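Local structure of SUMO-1 cysteine protease S273R (African swine fever virus pig/Kenya/KEN-50/1950, 6LJ9) at residues Q98-I102 with Q139-G143. The protein is a cysteine protease that probably cleaves the viral polyproteins pp220 and pp62 into core-shell proteins and helps blunt host innate immunity. Residues are numbered along the deposited sequence; the frame is centred on the assembly and turned at random.
Sequences QRWAI and QYVEG
The two-stranded hairpin of strands 139-141 and 144-146 packs through its first strand and turn against the C-terminal end of helix 90-103, where Gln98, Ala101 and Ile102 meet Tyr140, Val141 and Glu142. Helix and strand run nearly crosswise, 79° apart, with their axes 7.4 Å from each other. Val141 is the wedge: its two methyls divide between two helix residues. Val141 CG1, anti to the backbone N (chi1 179°), touches Ile102 CG1 at 3.5 Å, while Val141 CG2 meets the methyl CB of Ala101 at 3.7 Å. Beyond Val141, at the turn, Glu142 CG rests against Ile102 CD1 at 3.6 Å, the two side chains crossing at about a right angle; Glu142 is poorly ordered, so this part of the contact is less certain. Gln98 lies side by side with Tyr140, both side chains pointing the same way and the amide tilted 56° to the ring. Gln98 CG lies 3.3 Å from Tyr140 O, and Gln98 NE2 3.8 Å from Tyr140 CB. Tyr140 O accepts a hydrogen bond from Asn109 ND2; Gln98 makes none to it. At the start of the strand, Gln139 NE2 comes within 3.9 Å of Ala101 CB but is bonded to Asn109 OD1 and Phe107 O, tying the hairpin to strand 107-109, which follows the helix. No hydrogen bond joins the two segments directly: they meet by van der Waals packing around Val141, while Asn109 bonds to the strand side and packs against the helix, and Arg148 makes the polar bridge, donating to Ala101 O and, weakly, to Gln139 OE1.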
ATOM      1  N   GLN B  98       2.242  14.839  -5.841  1.00 16.08           N
ATOM      2  CA  GLN B  98       3.101  14.031  -6.701  1.00 30.29           C
ATOM      3  C   GLN B  98       4.129  13.248  -5.893  1.00 22.20           C
ATOM      4  O   GLN B  98       4.512  12.143  -6.291  1.00 31.01           O
ATOM      5  CB  GLN B  98       3.799  14.918  -7.731  1.00 24.63           C
ATOM      6  CG  GLN B  98       2.900  15.390  -8.862  1.00 34.31           C
ATOM      7  CD  GLN B  98       3.593  16.378  -9.779  1.00 49.82           C
ATOM      8  OE1 GLN B  98       4.365  17.224  -9.330  1.00 67.10           O
ATOM      9  NE2 GLN B  98       3.325  16.272 -11.075  1.00 44.79           N
ATOM     10  N   ARG B  99       4.585  13.794  -4.763  1.00 19.89           N
ATOM     11  CA  ARG B  99       5.546  13.076  -3.932  1.00 24.93           C
ATOM     12  C   ARG B  99       4.872  11.979  -3.116  1.00 25.70           C
ATOM     13  O   ARG B  99       5.464  10.917  -2.890  1.00 28.52           O
ATOM     14  CB  ARG B  99       6.280  14.049  -3.009  1.00 25.21           C
ATOM     15  CG  ARG B  99       7.395  14.828  -3.688  1.00 30.44           C
ATOM     16  CD  ARG B  99       7.923  15.943  -2.799  1.00 37.96           C
ATOM     17  NE  ARG B  99       9.146  16.529  -3.342  1.00 35.87           N
ATOM     18  CZ  ARG B  99       9.175  17.438  -4.311  1.00 34.73           C
ATOM     19  NH1 ARG B  99       8.044  17.869  -4.853  1.00 28.30           N
ATOM     20  NH2 ARG B  99      10.335  17.913  -4.743  1.00 40.89           N
ATOM     21  N   TRP B 100       3.640  12.217  -2.660  1.00 25.35           N
ATOM     22  CA  TRP B 100       2.922  11.192  -1.910  1.00 20.95           C
ATOM     23  C   TRP B 100       2.579   9.996  -2.788  1.00 23.38           C
ATOM     24  O   TRP B 100       2.479   8.869  -2.287  1.00 32.02           O
ATOM     25  CB  TRP B 100       1.655  11.780  -1.292  1.00 21.45           C
ATOM     26  CG  TRP B 100       1.920  12.763  -0.195  1.00 22.36           C
ATOM     27  CD1 TRP B 100       3.130  13.075   0.355  1.00 25.85           C
ATOM     28  CD2 TRP B 100       0.951  13.566   0.488  1.00 18.14           C
ATOM     29  NE1 TRP B 100       2.974  14.022   1.337  1.00 26.04           N
ATOM     30  CE2 TRP B 100       1.645  14.340   1.439  1.00 29.32           C
ATOM     31  CE3 TRP B 100      -0.437  13.706   0.387  1.00 23.24           C
ATOM     32  CZ2 TRP B 100       0.999  15.240   2.283  1.00 25.43           C
ATOM     33  CZ3 TRP B 100      -1.077  14.600   1.226  1.00 23.43           C
ATOM     34  CH2 TRP B 100      -0.359  15.356   2.162  1.00 22.39           C
ATOM     35  N   ALA B 101       2.396  10.218  -4.091  1.00 17.50           N
ATOM     36  CA  ALA B 101       2.123   9.118  -5.008  1.00 25.12           C
ATOM     37  C   ALA B 101       3.315   8.181  -5.156  1.00 29.56           C
ATOM     38  O   ALA B 101       3.137   7.036  -5.583  1.00 21.87           O
ATOM     39  CB  ALA B 101       1.710   9.663  -6.374  1.00 17.91           C
ATOM     40  N   ILE B 102       4.520   8.643  -4.819  1.00 29.68           N
ATOM     41  CA  ILE B 102       5.683   7.761  -4.807  1.00 27.22           C
ATOM     42  C   ILE B 102       5.569   6.756  -3.667  1.00 19.66           C
ATOM     43  O   ILE B 102       5.753   5.548  -3.858  1.00 45.18           O
ATOM     44  CB  ILE B 102       6.980   8.582  -4.696  1.00 30.24           C
ATOM     45  CG1 ILE B 102       6.989   9.726  -5.710  1.00 28.89           C
ATOM     46  CG2 ILE B 102       8.196   7.689  -4.887  1.00 24.59           C
ATOM     47  CD1 ILE B 102       8.151  10.680  -5.539  1.00 38.91           C
ATOM     48  N   GLN B 139      -1.315   9.273 -14.532  1.00 24.57           N
ATOM     49  CA  GLN B 139      -0.955  10.158 -13.438  1.00 29.59           C
ATOM     50  C   GLN B 139       0.531  10.469 -13.536  1.00 31.49           C
ATOM     51  O   GLN B 139       1.278   9.814 -14.268  1.00 25.50           O
ATOM     52  CB  GLN B 139      -1.289   9.537 -12.075  1.00 12.45           C
ATOM     53  CG  GLN B 139      -0.428   8.348 -11.697  1.00 15.17           C
ATOM     54  CD  GLN B 139      -0.845   7.742 -10.375  1.00 16.61           C
ATOM     55  OE1 GLN B 139      -1.339   6.617 -10.326  1.00 21.28           O
ATOM     56  NE2 GLN B 139      -0.653   8.489  -9.294  1.00 12.41           N
ATOM     57  N   TYR B 140       0.964  11.479 -12.792  1.00 36.87           N
ATOM     58  CA  TYR B 140       2.334  11.971 -12.888  1.00 40.91           C
ATOM     59  C   TYR B 140       3.013  11.813 -11.533  1.00 35.83           C
ATOM     60  O   TYR B 140       2.792  12.606 -10.613  1.00 38.61           O
ATOM     61  CB  TYR B 140       2.352  13.410 -13.389  1.00 25.97           C
ATOM     62  CG  TYR B 140       1.929  13.495 -14.838  1.00 33.88           C
ATOM     63  CD1 TYR B 140       0.591  13.625 -15.186  1.00 30.49           C
ATOM     64  CD2 TYR B 140       2.865  13.408 -15.859  1.00 37.04           C
ATOM     65  CE1 TYR B 140       0.199  13.686 -16.509  1.00 31.76           C
ATOM     66  CE2 TYR B 140       2.484  13.469 -17.185  1.00 34.82           C
ATOM     67  CZ  TYR B 140       1.150  13.607 -17.506  1.00 39.58           C
ATOM     68  OH  TYR B 140       0.768  13.667 -18.827  1.00 52.99           O
ATOM     69  N   VAL B 141       3.835  10.771 -11.429  1.00 30.85           N
ATOM     70  CA  VAL B 141       4.620  10.466 -10.241  1.00 31.75           C
ATOM     71  C   VAL B 141       6.061  10.859 -10.527  1.00 50.73           C
ATOM     72  O   VAL B 141       6.620  10.470 -11.561  1.00 47.62           O
ATOM     73  CB  VAL B 141       4.507   8.978  -9.870  1.00 35.04           C
ATOM     74  CG1 VAL B 141       5.348   8.668  -8.650  1.00 36.52           C
ATOM     75  CG2 VAL B 141       3.052   8.604  -9.633  1.00 45.08           C
ATOM     76  N   GLU B 142       6.658  11.620  -9.613  1.00 73.28           N
ATOM     77  CA  GLU B 142       7.934  12.313  -9.847  1.00 83.79           C
ATOM     78  C   GLU B 142       7.693  13.223 -11.051  1.00 79.73           C
ATOM     79  O   GLU B 142       6.720  13.994 -11.041  1.00 82.96           O
ATOM     80  CB  GLU B 142       9.079  11.314  -9.990  1.00 84.52           C
ATOM     81  CG  GLU B 142       9.073  10.197  -8.958  1.00 95.87           C
ATOM     82  CD  GLU B 142      10.367   9.407  -8.941  1.00103.53           C
ATOM     83  OE1 GLU B 142      11.426   9.995  -9.243  1.00106.54           O
ATOM     84  OE2 GLU B 142      10.325   8.197  -8.628  1.00 99.48           O
ATOM     85  N   GLY B 143       8.519  13.172 -12.090  1.00 61.84           N
ATOM     86  CA  GLY B 143       8.244  13.915 -13.303  1.00 64.80           C
ATOM     87  C   GLY B 143       7.947  12.985 -14.459  1.00 62.56           C
ATOM     88  O   GLY B 143       8.278  13.280 -15.612  1.00 70.10           O
TER